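Local coordinates for protein carbonic anhydrase (Coccomyxa sp. PA, PDB 3UCJ) that probably catalyses the reversible hydration of carbon dioxide to hydrogencarbonate with one zinc ion per subunit, and is bound here to the inhibitor acetazolamide, at residues A[41-46]-A[64-69]; A[47-52]-A[101-106]. All coordinates share one frame; numbering follows the deposited sequence.

Contact 1 of 2, residues A[41-46]-A[64-69]; sequences EYLYIG and EVFVQR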
ATOM      1  N   GLU A  41      24.028  13.039  -6.910  1.00 33.74           N
ATOM      2  CA  GLU A  41      24.191  13.427  -5.543  1.00 36.18           C
ATOM      3  C   GLU A  41      22.868  13.779  -4.838  1.00 34.53           C
ATOM      4  O   GLU A  41      22.883  13.957  -3.642  1.00 34.10           O
ATOM      5  CB  GLU A  41      25.127  14.639  -5.436  1.00 38.48           C
ATOM      6  CG  GLU A  41      26.570  14.165  -5.773  1.00 46.68           C
ATOM      7  CD  GLU A  41      27.574  15.263  -5.555  1.00 56.96           C
ATOM      8  OE1 GLU A  41      28.651  14.923  -4.971  1.00 62.03           O
ATOM      9  OE2 GLU A  41      27.250  16.426  -5.952  1.00 55.35           O
ATOM     10  N   TYR A  42      21.777  13.894  -5.603  1.00 32.29           N
ATOM     11  CA  TYR A  42      20.504  14.423  -5.056  1.00 29.83           C
ATOM     12  C   TYR A  42      19.382  13.346  -5.283  1.00 27.58           C
ATOM     13  O   TYR A  42      19.382  12.680  -6.319  1.00 28.54           O
ATOM     14  CB  TYR A  42      20.070  15.630  -5.844  1.00 29.64           C
ATOM     15  CG  TYR A  42      20.925  16.861  -5.562  1.00 34.51           C
ATOM     16  CD1 TYR A  42      20.635  17.695  -4.469  1.00 35.16           C
ATOM     17  CD2 TYR A  42      22.036  17.143  -6.381  1.00 36.54           C
ATOM     18  CE1 TYR A  42      21.414  18.809  -4.172  1.00 35.36           C
ATOM     19  CE2 TYR A  42      22.835  18.277  -6.120  1.00 43.68           C
ATOM     20  CZ  TYR A  42      22.523  19.082  -5.003  1.00 45.38           C
ATOM     21  OH  TYR A  42      23.299  20.146  -4.745  1.00 45.84           O
ATOM     22  N   LEU A  43      18.547  13.179  -4.272  1.00 27.60           N
ATOM     23  CA  LEU A  43      17.138  12.645  -4.513  1.00 27.13           C
ATOM     24  C   LEU A  43      16.216  13.856  -4.425  1.00 28.34           C
ATOM     25  O   LEU A  43      16.346  14.615  -3.490  1.00 28.57           O
ATOM     26  CB  LEU A  43      16.837  11.710  -3.390  1.00 26.79           C
ATOM     27  CG  LEU A  43      15.289  11.302  -3.260  1.00 28.98           C
ATOM     28  CD1 LEU A  43      14.888  10.565  -4.483  1.00 28.45           C
ATOM     29  CD2 LEU A  43      15.127  10.412  -2.060  1.00 25.21           C
ATOM     30  N   TYR A  44      15.211  13.967  -5.317  1.00 27.76           N
ATOM     31  CA  TYR A  44      14.237  15.024  -5.201  1.00 26.66           C
ATOM     32  C   TYR A  44      12.893  14.237  -5.058  1.00 26.62           C
ATOM     33  O   TYR A  44      12.660  13.282  -5.789  1.00 27.05           O
ATOM     34  CB  TYR A  44      14.226  15.818  -6.455  1.00 24.91           C
ATOM     35  CG  TYR A  44      13.040  16.738  -6.723  1.00 29.39           C
ATOM     36  CD1 TYR A  44      13.112  18.103  -6.460  1.00 27.67           C
ATOM     37  CD2 TYR A  44      11.841  16.235  -7.313  1.00 24.44           C
ATOM     38  CE1 TYR A  44      12.042  18.962  -6.771  1.00 31.96           C
ATOM     39  CE2 TYR A  44      10.817  17.063  -7.615  1.00 27.08           C
ATOM     40  CZ  TYR A  44      10.896  18.423  -7.344  1.00 27.81           C
ATOM     41  OH  TYR A  44       9.805  19.203  -7.641  1.00 30.53           O
ATOM     42  N   ILE A  45      12.101  14.695  -4.106  1.00 26.97           N
ATOM     43  CA  ILE A  45      10.698  14.185  -3.886  1.00 26.40           C
ATOM     44  C   ILE A  45       9.842  15.443  -4.078  1.00 26.96           C
ATOM     45  O   ILE A  45      10.021  16.450  -3.293  1.00 28.92           O
ATOM     46  CB  ILE A  45      10.545  13.739  -2.495  1.00 26.88           C
ATOM     47  CG1 ILE A  45      11.486  12.527  -2.190  1.00 24.52           C
ATOM     48  CG2 ILE A  45       9.019  13.294  -2.230  1.00 26.78           C
ATOM     49  CD1 ILE A  45      11.639  12.195  -0.717  1.00 25.73           C
ATOM     50  N   GLY A  46       8.991  15.407  -5.097  1.00 26.39           N
ATOM     51  CA  GLY A  46       8.195  16.584  -5.433  1.00 26.83           C
ATOM     52  C   GLY A  46       6.852  16.164  -5.953  1.00 27.77           C
ATOM     53  O   GLY A  46       6.536  14.971  -5.979  1.00 25.79           O
ATOM     54  N   GLU A  64      22.208  13.590 -12.484  1.00 32.44           N
ATOM     55  CA  GLU A  64      22.365  14.400 -11.280  1.00 33.22           C
ATOM     56  C   GLU A  64      21.269  14.313 -10.213  1.00 31.77           C
ATOM     57  O   GLU A  64      21.547  14.544  -9.023  1.00 31.69           O
ATOM     58  CB  GLU A  64      22.463  15.865 -11.681  1.00 34.08           C
ATOM     59  CG  GLU A  64      23.698  16.148 -12.564  1.00 40.00           C
ATOM     60  CD  GLU A  64      23.914  17.648 -12.634  1.00 46.55           C
ATOM     61  OE1 GLU A  64      23.920  18.198 -13.728  1.00 51.30           O
ATOM     62  OE2 GLU A  64      24.015  18.288 -11.554  1.00 54.05           O
ATOM     63  N   VAL A  65      20.038  14.055 -10.612  1.00 30.27           N
ATOM     64  CA  VAL A  65      18.973  14.004  -9.642  1.00 26.88           C
ATOM     65  C   VAL A  65      17.996  12.858  -9.898  1.00 26.38           C
ATOM     66  O   VAL A  65      17.382  12.792 -10.921  1.00 28.06           O
ATOM     67  CB  VAL A  65      18.277  15.375  -9.506  1.00 27.93           C
ATOM     68  CG1 VAL A  65      17.676  15.772 -10.777  1.00 28.22           C
ATOM     69  CG2 VAL A  65      17.236  15.355  -8.431  1.00 27.73           C
ATOM     70  N   PHE A  66      17.927  11.973  -8.924  1.00 26.48           N
ATOM     71  CA  PHE A  66      17.020  10.852  -8.870  1.00 27.67           C
ATOM     72  C   PHE A  66      15.684  11.412  -8.383  1.00 27.17           C
ATOM     73  O   PHE A  66      15.666  12.196  -7.495  1.00 27.18           O
ATOM     74  CB  PHE A  66      17.559   9.863  -7.870  1.00 25.56           C
ATOM     75  CG  PHE A  66      17.056   8.462  -8.018  1.00 27.12           C
ATOM     76  CD1 PHE A  66      17.785   7.520  -8.687  1.00 26.75           C
ATOM     77  CD2 PHE A  66      15.910   8.072  -7.410  1.00 28.61           C
ATOM     78  CE1 PHE A  66      17.374   6.252  -8.767  1.00 26.77           C
ATOM     79  CE2 PHE A  66      15.489   6.803  -7.500  1.00 27.50           C
ATOM     80  CZ  PHE A  66      16.216   5.881  -8.174  1.00 27.79           C
ATOM     81  N   VAL A  67      14.581  10.972  -8.967  1.00 27.33           N
ATOM     82  CA  VAL A  67      13.300  11.608  -8.745  1.00 27.81           C
ATOM     83  C   VAL A  67      12.117  10.704  -8.365  1.00 26.13           C
ATOM     84  O   VAL A  67      11.859   9.752  -9.012  1.00 26.05           O
ATOM     85  CB  VAL A  67      12.907  12.415  -9.970  1.00 26.85           C
ATOM     86  CG1 VAL A  67      11.536  12.941  -9.827  1.00 29.27           C
ATOM     87  CG2 VAL A  67      13.892  13.531 -10.207  1.00 28.18           C
ATOM     88  N   GLN A  68      11.446  11.055  -7.284  1.00 24.81           N
ATOM     89  CA  GLN A  68      10.123  10.571  -6.956  1.00 22.61           C
ATOM     90  C   GLN A  68       9.125  11.717  -7.120  1.00 22.77           C
ATOM     91  O   GLN A  68       9.337  12.758  -6.593  1.00 21.66           O
ATOM     92  CB  GLN A  68      10.080  10.036  -5.538  1.00 23.96           C
ATOM     93  CG  GLN A  68       8.757  10.125  -4.835  1.00 26.32           C
ATOM     94  CD  GLN A  68       7.790   9.008  -5.156  1.00 25.48           C
ATOM     95  OE1 GLN A  68       6.694   9.010  -4.693  1.00 25.56           O
ATOM     96  NE2 GLN A  68       8.219   8.061  -5.911  1.00 24.46           N
ATOM     97  N   ARG A  69       8.040  11.495  -7.845  1.00 24.60           N
ATOM     98  CA  ARG A  69       7.055  12.583  -7.946  1.00 24.43           C
ATOM     99  C   ARG A  69       5.693  11.906  -7.793  1.00 24.21           C
ATOM    100  O   ARG A  69       5.456  10.877  -8.386  1.00 24.69           O
ATOM    101  CB  ARG A  69       7.129  13.245  -9.343  1.00 24.78           C
ATOM    102  CG  ARG A  69       8.286  14.305  -9.362  1.00 26.61           C
ATOM    103  CD  ARG A  69       8.389  14.817 -10.800  1.00 23.76           C
ATOM    104  NE  ARG A  69       7.220  15.647 -11.215  1.00 27.51           N
ATOM    105  CZ  ARG A  69       7.161  16.313 -12.355  1.00 29.97           C
ATOM    106  NH1 ARG A  69       8.163  16.262 -13.269  1.00 25.58           N
ATOM    107  NH2 ARG A  69       6.080  16.976 -12.623  1.00 28.34           N
TER
HETATM  108  O   HOH W   1      24.151  15.201  -8.544  1.00 50.73           O

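Contact 2 of 2, residues A[47-52]-A[101-106]; sequences CADSRV and CGHYNC. With ZN (zinc ion), chain C; AZM (5-acetamido-1,3,4-thiadiazole-2-sulfonamide), chain D.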
ATOM      1  N   CYS A  47       6.085  17.153  -6.394  1.00 26.70           N
ATOM      2  CA  CYS A  47       4.708  16.897  -6.871  1.00 27.67           C
ATOM      3  C   CYS A  47       4.670  16.458  -8.339  1.00 27.08           C
ATOM      4  O   CYS A  47       5.517  16.944  -9.131  1.00 29.97           O
ATOM      5  CB  CYS A  47       3.844  18.204  -6.672  1.00 29.21           C
ATOM      6  SG  CYS A  47       2.156  17.722  -6.961  1.00 27.68           S
ATOM      7  N   ALA A  48       3.694  15.612  -8.732  1.00 25.55           N
ATOM      8  CA  ALA A  48       3.523  15.128 -10.032  1.00 25.04           C
ATOM      9  C   ALA A  48       3.004  16.245 -11.002  1.00 27.20           C
ATOM     10  O   ALA A  48       3.018  16.074 -12.166  1.00 25.79           O
ATOM     11  CB  ALA A  48       2.528  13.931 -10.018  1.00 25.19           C
ATOM     12  N   ASP A  49       2.595  17.379 -10.447  1.00 27.92           N
ATOM     13  CA  ASP A  49       2.089  18.565 -11.220  1.00 28.98           C
ATOM     14  C   ASP A  49       3.000  18.860 -12.426  1.00 28.95           C
ATOM     15  O   ASP A  49       4.207  18.972 -12.279  1.00 29.97           O
ATOM     16  CB  ASP A  49       2.125  19.750 -10.255  1.00 27.76           C
ATOM     17  CG  ASP A  49       1.398  21.002 -10.834  1.00 30.79           C
ATOM     18  OD1 ASP A  49       1.821  21.490 -11.897  1.00 29.94           O
ATOM     19  OD2 ASP A  49       0.367  21.387 -10.258  1.00 29.37           O
ATOM     20  N   SER A  50       2.380  18.911 -13.597  1.00 28.96           N
ATOM     21  CA  SER A  50       3.025  19.126 -14.900  1.00 32.24           C
ATOM     22  C   SER A  50       3.840  20.409 -15.002  1.00 32.38           C
ATOM     23  O   SER A  50       4.575  20.556 -15.981  1.00 32.56           O
ATOM     24  CB  SER A  50       1.974  19.109 -16.026  1.00 31.66           C
ATOM     25  OG  SER A  50       1.096  20.243 -15.911  1.00 34.72           O
ATOM     26  N   ARG A  51       3.719  21.308 -14.020  1.00 32.77           N
ATOM     27  CA  ARG A  51       4.422  22.581 -14.111  1.00 33.40           C
ATOM     28  C   ARG A  51       5.751  22.560 -13.401  1.00 34.71           C
ATOM     29  O   ARG A  51       6.462  23.610 -13.338  1.00 34.55           O
ATOM     30  CB  ARG A  51       3.533  23.676 -13.565  1.00 32.51           C
ATOM     31  CG  ARG A  51       2.366  23.853 -14.436  1.00 33.76           C
ATOM     32  CD  ARG A  51       1.305  24.715 -13.718  1.00 36.13           C
ATOM     33  NE  ARG A  51       0.779  24.099 -12.472  1.00 37.69           N
ATOM     34  CZ  ARG A  51       0.041  24.749 -11.567  1.00 40.10           C
ATOM     35  NH1 ARG A  51      -0.241  26.083 -11.716  1.00 33.94           N
ATOM     36  NH2 ARG A  51      -0.339  24.111 -10.450  1.00 36.17           N
ATOM     37  N   VAL A  52       6.090  21.399 -12.824  1.00 32.57           N
ATOM     38  CA  VAL A  52       7.195  21.366 -11.862  1.00 33.95           C
ATOM     39  C   VAL A  52       8.213  20.239 -12.202  1.00 36.74           C
ATOM     40  O   VAL A  52       8.132  19.112 -11.629  1.00 35.95           O
ATOM     41  CB  VAL A  52       6.696  21.151 -10.398  1.00 34.13           C
ATOM     42  CG1 VAL A  52       7.821  21.438  -9.373  1.00 32.54           C
ATOM     43  CG2 VAL A  52       5.395  22.020 -10.118  1.00 34.25           C
ATOM     44  N   CYS A 101      10.346  18.983  -2.077  1.00 29.55           N
ATOM     45  CA  CYS A 101       9.885  20.182  -2.740  1.00 30.91           C
ATOM     46  C   CYS A 101       8.385  20.243  -2.823  1.00 30.94           C
ATOM     47  O   CYS A 101       7.798  19.411  -3.515  1.00 31.99           O
ATOM     48  CB  CYS A 101      10.478  20.220  -4.157  1.00 30.00           C
ATOM     49  SG  CYS A 101      10.161  21.847  -4.948  1.00 36.25           S
ATOM     50  N   GLY A 102       7.744  21.219  -2.167  1.00 29.72           N
ATOM     51  CA  GLY A 102       6.328  21.449  -2.518  1.00 29.17           C
ATOM     52  C   GLY A 102       6.221  22.571  -3.552  1.00 30.70           C
ATOM     53  O   GLY A 102       7.246  23.131  -3.979  1.00 32.24           O
ATOM     54  N   HIS A 103       5.004  22.943  -3.923  1.00 31.02           N
ATOM     55  CA  HIS A 103       4.869  24.082  -4.855  1.00 31.36           C
ATOM     56  C   HIS A 103       3.562  24.871  -4.587  1.00 32.13           C
ATOM     57  O   HIS A 103       2.494  24.300  -4.268  1.00 29.57           O
ATOM     58  CB  HIS A 103       4.899  23.619  -6.312  1.00 32.06           C
ATOM     59  CG  HIS A 103       3.696  22.832  -6.715  1.00 29.84           C
ATOM     60  ND1 HIS A 103       2.627  23.357  -7.421  1.00 31.62           N
ATOM     61  CD2 HIS A 103       3.389  21.525  -6.497  1.00 30.32           C
ATOM     62  CE1 HIS A 103       1.738  22.395  -7.653  1.00 31.33           C
ATOM     63  NE2 HIS A 103       2.181  21.278  -7.107  1.00 27.38           N
ATOM     64  N   TYR A 104       3.598  26.217  -4.778  1.00 32.88           N
ATOM     65  CA  TYR A 104       2.347  27.007  -4.661  1.00 32.96           C
ATOM     66  C   TYR A 104       1.413  26.638  -5.761  1.00 32.14           C
ATOM     67  O   TYR A 104       1.829  26.112  -6.799  1.00 32.16           O
ATOM     68  CB  TYR A 104       2.699  28.533  -4.687  1.00 32.45           C
ATOM     69  CG  TYR A 104       3.503  28.872  -3.449  1.00 33.13           C
ATOM     70  CD1 TYR A 104       4.833  29.270  -3.545  1.00 32.66           C
ATOM     71  CD2 TYR A 104       2.941  28.719  -2.160  1.00 34.01           C
ATOM     72  CE1 TYR A 104       5.552  29.619  -2.435  1.00 33.82           C
ATOM     73  CE2 TYR A 104       3.665  29.043  -1.027  1.00 33.78           C
ATOM     74  CZ  TYR A 104       4.989  29.470  -1.181  1.00 34.81           C
ATOM     75  OH  TYR A 104       5.707  29.780  -0.103  1.00 34.22           O
ATOM     76  N   ASN A 105       0.109  26.849  -5.545  1.00 33.19           N
ATOM     77  CA  ASN A 105      -0.897  26.492  -6.525  1.00 32.62           C
ATOM     78  C   ASN A 105      -1.038  24.937  -6.695  1.00 32.45           C
ATOM     79  O   ASN A 105      -1.447  24.435  -7.739  1.00 35.05           O
ATOM     80  CB  ASN A 105      -0.729  27.221  -7.913  1.00 32.96           C
ATOM     81  CG  ASN A 105      -2.030  27.278  -8.699  1.00 33.24           C
ATOM     82  OD1 ASN A 105      -2.179  26.670  -9.774  1.00 36.59           O
ATOM     83  ND2 ASN A 105      -2.995  28.107  -8.203  1.00 36.55           N
ATOM     84  N   CYS A 106      -0.725  24.210  -5.622  1.00 31.65           N
ATOM     85  CA  CYS A 106      -0.756  22.730  -5.620  1.00 30.56           C
ATOM     86  C   CYS A 106      -2.178  22.345  -5.316  1.00 28.96           C
ATOM     87  O   CYS A 106      -2.626  22.516  -4.190  1.00 30.08           O
ATOM     88  CB  CYS A 106       0.184  22.221  -4.518  1.00 29.78           C
ATOM     89  SG  CYS A 106       0.073  20.328  -4.466  1.00 31.42           S
TER
HETATM   90 ZN    ZN C 228       0.898  19.697  -6.648  1.00 30.46          ZN
HETATM   91  C1  AZM D 229      -3.110  18.529  -8.216  1.00 34.26           C
HETATM   92  C2  AZM D 229      -5.375  18.020  -7.549  1.00 40.41           C
HETATM   93  C3  AZM D 229      -6.782  16.542  -6.313  1.00 46.02           C
HETATM   94  C4  AZM D 229      -8.183  15.987  -6.135  1.00 41.14           C
HETATM   95  N1  AZM D 229      -0.628  19.712  -7.843  1.00 26.64           N
HETATM   96  N2  AZM D 229      -5.244  19.243  -8.164  1.00 36.01           N
HETATM   97  N3  AZM D 229      -3.854  19.569  -8.594  1.00 36.51           N
HETATM   98  N4  AZM D 229      -6.638  17.688  -6.982  1.00 34.41           N
HETATM   99  O1  AZM D 229      -1.103  18.332  -9.876  1.00 30.25           O
HETATM  100  O2  AZM D 229      -1.010  17.391  -7.660  1.00 34.41           O
HETATM  101  O3  AZM D 229      -5.756  15.956  -5.873  1.00 40.38           O
HETATM  102  S1  AZM D 229      -1.397  18.529  -8.557  1.00 33.37           S
HETATM  103  S2  AZM D 229      -3.921  17.140  -7.457  1.00 35.65           S
HETATM  104  O   HOH W   2       7.098  19.916  -6.085  1.00 32.69           O

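Contact 1 of 2, residues A[41-46]-A[64-69]
Tyr-44 and Val-65 meet on one face of a parallel strand pair, the two strands of a beta-alpha-beta unit whose connection carries helix 54-57. Tyr-44 meets three residues of strand 65-69 in turn. Its CB rests 3.6 Å from Val-65 CG2, a methyl that also touches Tyr-42 CB. With CG anti to the backbone N (chi1 164°), the ring then lies alongside Val-67, CD2 passing 4.2 Å from Val-67 CG1. Further out, Arg-69 CG comes to the ring's edge, 4.1 Å from CE2, beside Gly-46, which has no side chain to obstruct the ring. At the tip, OH lies 3.5 Å from Val-52 CG1.

The other face carries Leu-43, Phe-66, Ile-45 and Gln-68 and packs partly on helix 80-92. Leu-43 CD1 reaches Phe-66 CD2 at 4.0 Å, while the Phe-66 ring touches a second acetazolamide, not the one on this chain's zinc. Between the strands a ladder of backbone hydrogen bonds holds the register, including Tyr-44 N to Phe-66 O at 2.8 Å and Gln-68 N to Tyr-44 O. It weakens at the strand starts, where Tyr-42 N bonds Glu-64 O only weakly but a water donates to that oxygen at 2.7 Å and accepts from Glu-41 N.

Contact 2 of 2, residues A[47-52]-A[101-106]
Asn-105 OD1 is gripped by both terminal nitrogens of Arg-51: NH1 donates at 2.8 Å, NH2 more weakly. NH2 also donates to the backbone O of Asn-105 at 2.9 Å, from above that carbonyl's plane. The guanidinium thus meets Asn-105 end-on, its plane turned 74° from the side-chain amide.

The same guanidinium takes Asp-49 side-on, a two-pronged arrangement in which NE reaches OD1 at 2.9 Å and NH2 reaches OD2 at 2.8 Å, a salt bridge with a nearly straight N-H (172°). OD1 is held a second time, through its anti lone pair, by the backbone N of Arg-51, forming an Asx turn. NH1 has a further acceptor in Val-34 O of the second subunit, tying this network to the dimer interface.

Next to it, where Asp-49 OD2 meets His-103 CE1, lies the zinc site of a beta-class carbonic anhydrase. Cys-47 SG, His-103 NE2 (2.1 Å) and Cys-106 SG bind the metal, and the acetazolamide sulfonamide N1 completes the tetrahedron at 1.9 Å. With CG of His-103 between its backbone N and carbonyl carbon (chi1 69°), the imidazole is sandwiched: Val-52 CG2 makes a CH-pi contact over one face and Cys-106 CB covers the opposite one. ND1 donates to Tyr-104 O, a bent bond that leaves the ring plane. Cys-47 SG, for its part, accepts from Asp-49 N.

Asp-49 has been seen as a zinc ligand in this protein, but here its OD2 stands 4.0 Å from the zinc and 3.1 Å from inhibitor N1. The arrangement is consistent with the open form of the family, in which arginine holds the aspartate aside and the fourth metal position is given to an exogenous ligand.

Both contacts are buried and grow from the same sheet: strand 42-47 supplies one side of contact 1, then runs on into the loop of contact 2, while its neighbour, strand 97-103, delivers the histidine. The change is one of chemistry. Contact 1, in the body of the sheet, relies on backbone hydrogen bonds and apolar packing; contact 2, where strands end in loops, relies on metal bonds and a charged network. Arg-69 joins them, its NE donating to Cys-47 O, as does the probable backbone bond from Cys-101 N to Ile-45 O. Each also meets the second subunit: Phe-66 of 64-69 packs on Ala-48 of that subunit, a residue of the loop in contact 2.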